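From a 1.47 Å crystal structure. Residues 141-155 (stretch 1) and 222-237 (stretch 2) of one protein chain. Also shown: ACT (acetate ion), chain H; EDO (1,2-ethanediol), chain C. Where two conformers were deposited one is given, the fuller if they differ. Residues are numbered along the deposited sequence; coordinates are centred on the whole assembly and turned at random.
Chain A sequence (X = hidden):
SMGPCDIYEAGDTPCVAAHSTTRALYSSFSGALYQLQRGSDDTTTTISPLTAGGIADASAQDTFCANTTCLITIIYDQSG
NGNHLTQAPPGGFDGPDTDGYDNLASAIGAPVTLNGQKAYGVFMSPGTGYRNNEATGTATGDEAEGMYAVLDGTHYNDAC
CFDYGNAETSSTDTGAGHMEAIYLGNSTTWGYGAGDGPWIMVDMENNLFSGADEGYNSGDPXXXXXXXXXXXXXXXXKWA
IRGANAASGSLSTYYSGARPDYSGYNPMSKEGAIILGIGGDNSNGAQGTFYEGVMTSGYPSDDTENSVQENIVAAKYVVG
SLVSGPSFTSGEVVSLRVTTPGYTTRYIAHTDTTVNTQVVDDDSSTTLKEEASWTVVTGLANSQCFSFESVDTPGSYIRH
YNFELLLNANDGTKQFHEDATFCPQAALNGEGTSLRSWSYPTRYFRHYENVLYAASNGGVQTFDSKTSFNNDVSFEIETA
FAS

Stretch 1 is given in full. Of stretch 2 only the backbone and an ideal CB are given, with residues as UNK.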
ATOM      1  N   GLY A 141      -3.585 -27.720  -7.214  1.00 21.20           N
ATOM      2  CA  GLY A 141      -2.659 -28.775  -7.641  1.00 21.26           C
ATOM      3  C   GLY A 141      -1.725 -28.246  -8.720  1.00 20.33           C
ATOM      4  O   GLY A 141      -1.104 -27.189  -8.482  1.00 20.19           O
ATOM      5  N   ASP A 142      -1.596 -28.957  -9.826  1.00 19.77           N
ATOM      6  CA  ASP A 142      -0.650 -28.576 -10.907  1.00 21.15           C
ATOM      7  C   ASP A 142      -1.400 -27.867 -12.024  1.00 19.99           C
ATOM      8  O   ASP A 142      -0.892 -27.771 -13.139  1.00 21.30           O
ATOM      9  CB  ASP A 142       0.093 -29.843 -11.392  1.00 23.14           C
ATOM     10  CG  ASP A 142       1.447 -29.529 -12.017  1.00 23.73           C
ATOM     11  OD1 ASP A 142       2.155 -28.606 -11.485  1.00 22.49           O
ATOM     12  OD2 ASP A 142       1.779 -30.248 -12.986  1.00 24.65           O
ATOM     13  N   GLU A 143      -2.648 -27.447 -11.799  1.00 21.01           N
ATOM     14  CA  GLU A 143      -3.456 -26.807 -12.858  1.00 21.18           C
ATOM     15  C   GLU A 143      -2.820 -25.467 -13.271  1.00 18.97           C
ATOM     16  O   GLU A 143      -2.269 -24.762 -12.402  1.00 20.50           O
ATOM     17  CB  GLU A 143      -4.885 -26.536 -12.423  1.00 21.01           C
ATOM     18  CG  GLU A 143      -5.699 -27.821 -12.232  1.00 24.05           C
ATOM     19  CD  GLU A 143      -6.992 -27.596 -11.489  1.00 27.62           C
ATOM     20  OE1 GLU A 143      -7.273 -26.462 -11.003  1.00 24.08           O
ATOM     21  OE2 GLU A 143      -7.758 -28.578 -11.414  1.00 29.35           O
ATOM     22  N   ALA A 144      -3.025 -25.132 -14.535  1.00 19.83           N
ATOM     23  CA  ALA A 144      -2.476 -23.904 -15.110  1.00 19.13           C
ATOM     24  C   ALA A 144      -3.258 -22.692 -14.602  1.00 19.99           C
ATOM     25  O   ALA A 144      -4.478 -22.702 -14.513  1.00 19.86           O
ATOM     26  CB  ALA A 144      -2.482 -23.965 -16.587  1.00 21.54           C
ATOM     27  N   GLU A 145      -2.502 -21.611 -14.470  1.00 17.50           N
ATOM     28  CA  GLU A 145      -3.098 -20.287 -14.179  1.00 17.91           C
ATOM     29  C   GLU A 145      -2.182 -19.182 -14.696  1.00 17.97           C
ATOM     30  O   GLU A 145      -0.990 -19.361 -14.846  1.00 17.97           O
ATOM     31  CB  GLU A 145      -3.312 -20.088 -12.672  1.00 17.22           C
ATOM     32  CG  GLU A 145      -2.054 -20.066 -11.842  1.00 16.90           C
ATOM     33  CD  GLU A 145      -2.230 -19.874 -10.358  1.00 16.60           C
ATOM     34  OE1 GLU A 145      -3.394 -19.647  -9.931  1.00 17.96           O
ATOM     35  OE2 GLU A 145      -1.253 -20.014  -9.608  1.00 17.50           O
ATOM     36  N   GLY A 146      -2.775 -18.018 -14.854  1.00 16.95           N
ATOM     37  CA  GLY A 146      -2.010 -16.770 -14.986  1.00 17.29           C
ATOM     38  C   GLY A 146      -2.524 -15.746 -13.997  1.00 16.16           C
ATOM     39  O   GLY A 146      -3.562 -15.947 -13.375  1.00 16.23           O
ATOM     40  N   MET A 147      -1.765 -14.684 -13.857  1.00 14.99           N
ATOM     41  CA  MET A 147      -2.113 -13.575 -12.977  1.00 14.40           C
ATOM     42  C   MET A 147      -1.359 -12.356 -13.477  1.00 15.50           C
ATOM     43  O   MET A 147      -0.332 -12.463 -14.194  1.00 16.16           O
ATOM     44  CB  MET A 147      -1.816 -13.877 -11.525  1.00 15.47           C
ATOM     45  CG  MET A 147      -0.367 -14.141 -11.224  1.00 16.04           C
ATOM     46  SD  MET A 147      -0.137 -15.094  -9.683  1.00 17.76           S
ATOM     47  CE  MET A 147      -0.578 -16.742 -10.199  1.00 18.53           C
ATOM     48  N   TYR A 148      -1.862 -11.181 -13.122  1.00 14.38           N
ATOM     49  CA  TYR A 148      -1.048  -9.958 -13.244  1.00 14.02           C
ATOM     50  C   TYR A 148      -1.450  -9.009 -12.117  1.00 13.75           C
ATOM     51  O   TYR A 148      -2.541  -9.168 -11.543  1.00 14.48           O
ATOM     52  CB  TYR A 148      -1.161  -9.250 -14.610  1.00 13.86           C
ATOM     53  CG  TYR A 148      -2.360  -8.342 -14.785  1.00 13.66           C
ATOM     54  CD1 TYR A 148      -3.565  -8.819 -15.242  1.00 14.83           C
ATOM     55  CD2 TYR A 148      -2.293  -6.996 -14.439  1.00 14.46           C
ATOM     56  CE1 TYR A 148      -4.677  -8.004 -15.354  1.00 14.82           C
ATOM     57  CE2 TYR A 148      -3.390  -6.173 -14.547  1.00 14.25           C
ATOM     58  CZ  TYR A 148      -4.584  -6.670 -15.019  1.00 14.44           C
ATOM     59  OH  TYR A 148      -5.703  -5.868 -15.114  1.00 15.47           O
ATOM     60  N   ALA A 149      -0.598  -8.044 -11.854  1.00 14.01           N
ATOM     61  CA  ALA A 149      -0.923  -6.908 -11.005  1.00 14.19           C
ATOM     62  C   ALA A 149      -0.242  -5.684 -11.546  1.00 15.05           C
ATOM     63  O   ALA A 149       0.902  -5.790 -12.046  1.00 15.51           O
ATOM     64  CB  ALA A 149      -0.560  -7.162  -9.565  1.00 15.24           C
ATOM     65  N   VAL A 150      -0.884  -4.545 -11.330  1.00 13.65           N
ATOM     66  CA  VAL A 150      -0.208  -3.241 -11.527  1.00 12.97           C
ATOM     67  C   VAL A 150       0.096  -2.708 -10.132  1.00 14.36           C
ATOM     68  O   VAL A 150      -0.830  -2.566  -9.290  1.00 14.03           O
ATOM     69  CB  VAL A 150      -1.056  -2.245 -12.331  1.00 13.86           C
ATOM     70  CG1 VAL A 150      -0.400  -0.867 -12.364  1.00 14.39           C
ATOM     71  CG2 VAL A 150      -1.319  -2.780 -13.743  1.00 14.47           C
ATOM     72  N   LEU A 151       1.370  -2.482  -9.872  1.00 13.80           N
ATOM     73  CA  LEU A 151       1.922  -2.135  -8.550  1.00 14.48           C
ATOM     74  C   LEU A 151       2.756  -0.858  -8.654  1.00 15.33           C
ATOM     75  O   LEU A 151       3.127  -0.420  -9.725  1.00 15.23           O
ATOM     76  CB  LEU A 151       2.812  -3.289  -8.054  1.00 13.68           C
ATOM     77  CG  LEU A 151       2.194  -4.686  -8.101  1.00 14.53           C
ATOM     78  CD1 LEU A 151       3.251  -5.735  -7.691  1.00 16.68           C
ATOM     79  CD2 LEU A 151       0.984  -4.771  -7.186  1.00 15.16           C
ATOM     80  N   ASP A 152       3.030  -0.282  -7.497  1.00 14.99           N
ATOM     81  CA  ASP A 152       3.964   0.870  -7.351  1.00 15.47           C
ATOM     82  C   ASP A 152       5.362   0.292  -7.259  1.00 15.98           C
ATOM     83  O   ASP A 152       5.717  -0.286  -6.228  1.00 17.15           O
ATOM     84  CB  ASP A 152       3.583   1.738  -6.141  1.00 15.71           C
ATOM     85  CG  ASP A 152       4.490   2.925  -5.908  1.00 16.05           C
ATOM     86  OD1 ASP A 152       5.566   2.975  -6.567  1.00 16.12           O
ATOM     87  OD2 ASP A 152       4.133   3.783  -5.091  1.00 16.50           O
ATOM     88  N   GLY A 153       6.169   0.428  -8.302  1.00 16.20           N
ATOM     89  CA  GLY A 153       7.516  -0.127  -8.257  1.00 16.79           C
ATOM     90  C   GLY A 153       8.453   0.575  -7.294  1.00 18.49           C
ATOM     91  O   GLY A 153       9.573   0.095  -7.107  1.00 20.56           O
ATOM     92  N   THR A 154       8.050   1.671  -6.676  1.00 15.91           N
ATOM     93  CA  THR A 154       8.869   2.452  -5.733  1.00 16.50           C
ATOM     94  C   THR A 154       8.435   2.192  -4.292  1.00 18.49           C
ATOM     95  O   THR A 154       9.100   2.726  -3.368  1.00 19.73           O
ATOM     96  CB  THR A 154       8.863   3.952  -6.046  1.00 18.07           C
ATOM     97  OG1 THR A 154       7.620   4.525  -5.663  1.00 18.31           O
ATOM     98  CG2 THR A 154       9.171   4.185  -7.495  1.00 20.69           C
ATOM     99  N   HIS A 155       7.326   1.472  -4.048  1.00 16.00           N
ATOM    100  CA  HIS A 155       6.808   1.251  -2.683  1.00 16.36           C
ATOM    101  C   HIS A 155       7.027  -0.203  -2.313  1.00 16.99           C
ATOM    102  O   HIS A 155       6.317  -1.044  -2.829  1.00 16.16           O
ATOM    103  CB  HIS A 155       5.315   1.634  -2.596  1.00 15.34           C
ATOM    104  CG  HIS A 155       4.756   1.482  -1.236  1.00 16.32           C
ATOM    105  ND1 HIS A 155       3.434   1.163  -1.013  1.00 15.41           N
ATOM    106  CD2 HIS A 155       5.333   1.636  -0.004  1.00 16.30           C
ATOM    107  CE1 HIS A 155       3.225   1.109   0.288  1.00 16.20           C
ATOM    108  NE2 HIS A 155       4.393   1.381   0.956  1.00 15.64           N
ATOM    109  N   UNK A 222      16.280  -5.316 -11.877  1.00 19.43           N
ATOM    110  CA  UNK A 222      15.712  -4.334 -10.928  1.00 20.15           C
ATOM    111  C   UNK A 222      14.596  -3.566 -11.631  1.00 18.78           C
ATOM    112  O   UNK A 222      14.787  -3.159 -12.790  1.00 21.39           O
ATOM    113  CB  UNK A 222      16.784  -3.373 -10.410  1.00 20.15           C
ATOM    114  N   UNK A 223      13.500  -3.337 -10.919  1.00 20.28           N
ATOM    115  CA  UNK A 223      12.354  -2.542 -11.443  1.00 19.59           C
ATOM    116  C   UNK A 223      12.612  -1.056 -11.188  1.00 23.14           C
ATOM    117  O   UNK A 223      12.833  -0.686 -10.062  1.00 29.19           O
ATOM    118  CB  UNK A 223      11.038  -2.970 -10.790  1.00 19.59           C
ATOM    119  N   UNK A 224      12.595  -0.247 -12.224  0.50 29.11           N
ATOM    120  CA  UNK A 224      12.686   1.222 -12.072  0.50 32.80           C
ATOM    121  C   UNK A 224      11.502   1.837 -12.810  0.50 29.84           C
ATOM    122  O   UNK A 224      11.760   2.812 -13.571  0.50 27.13           O
ATOM    123  CB  UNK A 224      14.010   1.767 -12.611  0.50 32.80           C
ATOM    124  N   UNK A 225      10.301   1.262 -12.600  1.00 22.91           N
ATOM    125  CA  UNK A 225       9.064   1.957 -13.007  1.00 20.96           C
ATOM    126  C   UNK A 225       8.212   2.321 -11.822  1.00 19.94           C
ATOM    127  O   UNK A 225       7.939   1.555 -10.898  1.00 19.67           O
ATOM    128  CB  UNK A 225       8.249   1.091 -13.970  1.00 20.96           C
ATOM    129  N   UNK A 226       7.669   3.538 -11.870  1.00 17.34           N
ATOM    130  CA  UNK A 226       6.717   3.980 -10.856  1.00 15.81           C
ATOM    131  C   UNK A 226       5.440   3.128 -10.887  1.00 16.25           C
ATOM    132  O   UNK A 226       4.888   2.840  -9.817  1.00 16.97           O
ATOM    133  CB  UNK A 226       6.373   5.456 -11.064  1.00 15.81           C
ATOM    134  N   UNK A 227       4.957   2.765 -12.040  1.00 15.46           N
ATOM    135  CA  UNK A 227       3.841   1.825 -12.202  1.00 14.35           C
ATOM    136  C   UNK A 227       4.396   0.623 -12.956  1.00 14.60           C
ATOM    137  O   UNK A 227       4.882   0.764 -14.116  1.00 15.22           O
ATOM    138  CB  UNK A 227       2.659   2.456 -12.940  1.00 14.35           C
ATOM    139  N   UNK A 228       4.357  -0.541 -12.327  1.00 14.74           N
ATOM    140  CA  UNK A 228       4.903  -1.775 -12.915  1.00 15.17           C
ATOM    141  C   UNK A 228       3.777  -2.738 -13.193  1.00 14.89           C
ATOM    142  O   UNK A 228       2.921  -2.970 -12.317  1.00 14.48           O
ATOM    143  CB  UNK A 228       5.939  -2.422 -11.994  1.00 15.17           C
ATOM    144  N   UNK A 229       3.760  -3.313 -14.397  1.00 14.22           N
ATOM    145  CA  UNK A 229       2.912  -4.478 -14.686  1.00 14.98           C
ATOM    146  C   UNK A 229       3.723  -5.722 -14.404  1.00 14.99           C
ATOM    147  O   UNK A 229       4.737  -5.918 -15.077  1.00 15.71           O
ATOM    148  CB  UNK A 229       2.406  -4.470 -16.130  1.00 14.98           C
ATOM    149  N   UNK A 230       3.284  -6.541 -13.454  1.00 15.33           N
ATOM    150  CA  UNK A 230       3.911  -7.856 -13.196  1.00 15.41           C
ATOM    151  C   UNK A 230       2.964  -8.904 -13.717  1.00 15.88           C
ATOM    152  O   UNK A 230       1.817  -8.954 -13.213  1.00 15.91           O
ATOM    153  CB  UNK A 230       4.212  -8.076 -11.712  1.00 15.41           C
ATOM    154  N   UNK A 231       3.399  -9.777 -14.629  1.00 15.57           N
ATOM    155  CA  UNK A 231       2.553 -10.845 -15.183  1.00 16.13           C
ATOM    156  C   UNK A 231       3.259 -12.168 -14.931  1.00 16.41           C
ATOM    157  O   UNK A 231       4.423 -12.349 -15.380  1.00 17.11           O
ATOM    158  CB  UNK A 231       2.284 -10.640 -16.675  1.00 16.13           C
ATOM    159  N   UNK A 232       2.554 -13.074 -14.281  1.00 15.70           N
ATOM    160  CA  UNK A 232       3.134 -14.378 -13.853  1.00 16.41           C
ATOM    161  C   UNK A 232       2.198 -15.474 -14.322  1.00 16.17           C
ATOM    162  O   UNK A 232       0.942 -15.312 -14.304  1.00 16.63           O
ATOM    163  CB  UNK A 232       3.332 -14.448 -12.337  1.00 16.41           C
ATOM    164  N   UNK A 233       2.737 -16.621 -14.731  1.00 15.89           N
ATOM    165  CA  UNK A 233       1.884 -17.744 -15.133  1.00 16.49           C
ATOM    166  C   UNK A 233       2.631 -19.035 -14.830  1.00 16.90           C
ATOM    167  O   UNK A 233       3.863 -19.006 -14.725  1.00 16.74           O
ATOM    168  CB  UNK A 233       1.507 -17.662 -16.614  1.00 16.49           C
ATOM    169  N   UNK A 234       1.835 -20.067 -14.569  1.00 18.03           N
ATOM    170  CA  UNK A 234       2.379 -21.368 -14.173  1.00 19.01           C
ATOM    171  C   UNK A 234       1.515 -22.471 -14.704  1.00 20.69           C
ATOM    172  O   UNK A 234       0.295 -22.394 -14.646  1.00 20.17           O
ATOM    173  CB  UNK A 234       2.498 -21.480 -12.652  1.00 19.01           C
ATOM    174  N   UNK A 235       2.150 -23.531 -15.174  1.00 20.40           N
ATOM    175  CA  UNK A 235       1.442 -24.740 -15.600  1.00 21.65           C
ATOM    176  C   UNK A 235       2.303 -25.946 -15.250  1.00 21.28           C
ATOM    177  O   UNK A 235       3.119 -25.865 -14.371  1.00 21.33           O
ATOM    178  CB  UNK A 235       1.128 -24.706 -17.097  1.00 21.65           C
ATOM    179  N   UNK A 236       2.094 -27.033 -15.999  1.00 23.16           N
ATOM    180  CA  UNK A 236       2.777 -28.324 -15.744  1.00 23.22           C
ATOM    181  C   UNK A 236       4.256 -28.218 -16.127  1.00 20.87           C
ATOM    182  O   UNK A 236       4.522 -28.233 -17.326  1.00 25.65           O
ATOM    183  CB  UNK A 236       2.110 -29.457 -16.526  1.00 23.22           C
ATOM    184  N   UNK A 237       5.082 -28.063 -15.129  1.00 23.63           N
ATOM    185  CA  UNK A 237       6.550 -27.880 -15.224  1.00 25.23           C
ATOM    186  C   UNK A 237       6.848 -26.738 -16.190  1.00 27.36           C
ATOM    187  O   UNK A 237       7.830 -26.788 -16.961  1.00 22.94           O
ATOM    188  CB  UNK A 237       7.241 -29.164 -15.687  1.00 25.23           C
TER
HETATM  189  C   ACT H 508       4.577   9.420  -5.802  1.00 34.48           C
HETATM  190  O   ACT H 508       3.371   8.902  -5.325  1.00 24.81           O
HETATM  191  OXT ACT H 508       5.610   8.760  -6.457  1.00 33.52           O
HETATM  192  CH3 ACT H 508       4.681  10.965  -5.742  1.00 33.32           C
HETATM  193  C1  EDO C 528       0.031 -26.644 -18.761  1.00 39.54           C
HETATM  194  O1  EDO C 528      -0.121 -27.170 -17.534  1.00 40.49           O
HETATM  195  C2  EDO C 528      -1.248 -26.553 -19.433  1.00 44.71           C
HETATM  196  O2  EDO C 528      -1.317 -25.283 -20.061  1.00 48.09           O

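Positions 222 and 224 have nothing of stretch 1 within 5.5 Å of their ideal CB atoms, so the contact sets no rule; both are serine. At 223 the CB points toward stretch 1, and an apolar group could rest against G153; in I223, CG2 lies 4.1 Å from G153 CA while the end of the chain leads away. Position 225 points sideways into open space, so almost any residue would do; it is Y225, whose ring leads away, while its O lies 3.2 Å from G153 CA.

At 226 the CB points away, yet the carboxylate of D152 is near. A long, positively charged chain that curls back would suit; a short one would be tolerated but would probably leave the carboxylate unanswered. R226 curls back: NH1 lies 3.3 Å from D152 OD2, a salt bridge of charges alone, the carboxylate sitting over one face of the guanidinium. At its edge NE and NH2 donate to an acetate, probably from the crystallisation liquor. The backbone O of R226 accepts from G153 N at 3.1 Å.

Through 228 to 233 extended backbone angles and an antiparallel course make the CB atoms alternate. Positions 229, 231 and 233 share the face of Y148 and V150, as does 227; 228, 230 and 232 share that of M147, A149 and L151. At 227, near V150 CG1, apolar or aromatic groups fit: F227. At 228, beside L151 and G153, a branched apolar residue suits; V228 places CG1 3.9 Å from L151 CB, while its N donates to L151 O at 2.9 Å. Position 229, near V150 CG2, would take valine or threonine; it is T229, with OG1 4.1 Å from that methyl.

At 230 the CB lies 4.8 Å from L151 CD1, favouring something small or modest: A230, paired with A149 by two backbone hydrogen bonds. At 231, beside Y148 CB, alanine fits and stretch 1 does not exclude larger apolar residues: A231. Position 232 faces M147 CG and calls for an apolar group; V232 brings CB to 3.9 Å from it. At 233, opposite G146, no side chain competes, so many would fit; K233 leads its end away.

At 234 stretch 1 would allow a small side chain, but the residue is G234. At 235 a CB would lie 3.7 Å from A144 CB, so a small residue or none suits: G235. At 236, near D142 OD2, small or polar groups suit: A236. At 237, pointing away with positive phi, glycine, asparagine or aspartate would suit: D237, whose N donates to a water bound by D142 OD1.

Stretch 2, residues 222-237: SISYRFVTAAVKGGAD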
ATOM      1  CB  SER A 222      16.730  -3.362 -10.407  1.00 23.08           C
ATOM      2  OG  SER A 222      17.664  -4.010  -9.548  1.00 23.47           O
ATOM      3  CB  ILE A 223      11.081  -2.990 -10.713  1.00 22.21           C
ATOM      4  CG1 ILE A 223      10.791  -4.471 -11.044  1.00 23.14           C
ATOM      5  CG2 ILE A 223       9.896  -2.063 -11.045  1.00 23.54           C
ATOM      6  CD1 ILE A 223      10.871  -4.833 -12.492  1.00 29.05           C
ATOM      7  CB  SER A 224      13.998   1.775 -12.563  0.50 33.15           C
ATOM      8  OG  SER A 224      14.345   1.165 -13.795  0.50 40.39           O
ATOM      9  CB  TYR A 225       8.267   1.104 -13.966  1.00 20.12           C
ATOM     10  CG  TYR A 225       9.052   0.474 -15.084  1.00 24.19           C
ATOM     11  CD1 TYR A 225       9.836   1.191 -15.952  1.00 29.63           C
ATOM     12  CD2 TYR A 225       8.954  -0.890 -15.208  1.00 24.87           C
ATOM     13  CE1 TYR A 225      10.529   0.520 -16.966  1.00 29.79           C
ATOM     14  CE2 TYR A 225       9.599  -1.560 -16.224  1.00 28.90           C
ATOM     15  CZ  TYR A 225      10.374  -0.845 -17.103  1.00 28.26           C
ATOM     16  OH  TYR A 225      10.976  -1.653 -18.047  1.00 36.71           O
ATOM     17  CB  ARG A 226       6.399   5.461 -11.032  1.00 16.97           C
ATOM     18  CG  ARG A 226       5.328   5.951 -10.078  1.00 15.71           C
ATOM     19  CD  ARG A 226       5.650   5.752  -8.609  1.00 16.52           C
ATOM     20  NE  ARG A 226       4.671   6.301  -7.691  1.00 16.52           N
ATOM     21  CZ  ARG A 226       3.455   5.779  -7.473  1.00 17.16           C
ATOM     22  NH1 ARG A 226       3.111   4.654  -8.102  1.00 15.90           N
ATOM     23  NH2 ARG A 226       2.602   6.424  -6.688  1.00 17.99           N
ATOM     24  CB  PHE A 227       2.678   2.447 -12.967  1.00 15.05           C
ATOM     25  CG  PHE A 227       2.091   3.624 -12.253  1.00 14.69           C
ATOM     26  CD1 PHE A 227       1.126   3.451 -11.277  1.00 14.53           C
ATOM     27  CD2 PHE A 227       2.451   4.907 -12.619  1.00 16.41           C
ATOM     28  CE1 PHE A 227       0.618   4.553 -10.602  1.00 15.74           C
ATOM     29  CE2 PHE A 227       1.904   6.009 -11.987  1.00 15.60           C
ATOM     30  CZ  PHE A 227       1.002   5.822 -10.973  1.00 15.63           C
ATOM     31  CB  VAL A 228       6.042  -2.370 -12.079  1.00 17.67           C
ATOM     32  CG1 VAL A 228       5.641  -2.721 -10.692  1.00 19.44           C
ATOM     33  CG2 VAL A 228       6.636  -3.589 -12.791  1.00 20.46           C
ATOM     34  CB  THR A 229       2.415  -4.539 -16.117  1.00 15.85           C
ATOM     35  OG1 THR A 229       1.746  -3.300 -16.406  1.00 15.53           O
ATOM     36  CG2 THR A 229       1.459  -5.681 -16.306  1.00 16.12           C
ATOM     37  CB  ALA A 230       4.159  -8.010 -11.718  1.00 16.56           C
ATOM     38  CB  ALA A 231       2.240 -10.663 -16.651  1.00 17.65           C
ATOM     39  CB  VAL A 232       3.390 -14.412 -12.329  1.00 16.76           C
ATOM     40  CG1 VAL A 232       3.503 -15.845 -11.793  1.00 18.86           C
ATOM     41  CG2 VAL A 232       4.580 -13.558 -12.003  1.00 17.17           C
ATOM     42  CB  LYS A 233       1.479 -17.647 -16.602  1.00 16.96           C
ATOM     43  CG  LYS A 233       2.618 -17.458 -17.603  1.00 17.98           C
ATOM     44  CD  LYS A 233       2.108 -17.047 -18.948  1.00 17.80           C
ATOM     45  CE  LYS A 233       3.194 -16.712 -19.951  1.00 19.55           C
ATOM     46  NZ  LYS A 233       2.587 -16.108 -21.180  1.00 21.41           N
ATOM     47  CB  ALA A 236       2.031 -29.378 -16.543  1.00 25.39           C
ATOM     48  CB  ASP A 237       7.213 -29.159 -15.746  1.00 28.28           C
ATOM     49  CG  ASP A 237       8.673 -29.241 -15.382  1.00 28.28           C
ATOM     50  OD1 ASP A 237       9.120 -28.491 -14.550  1.00 24.67           O
ATOM     51  OD2 ASP A 237       9.307 -30.197 -15.872  1.00 29.43           O
TER
HETATM   52  O   HOH W   1       4.621 -27.796 -12.192  1.00 23.46           O
HETATM   53  O   HOH W   2       1.199 -25.928 -11.602  1.00 29.85           O
HETATM   54  O   HOH W   3      12.020   1.220  -7.937  1.00 31.86           O
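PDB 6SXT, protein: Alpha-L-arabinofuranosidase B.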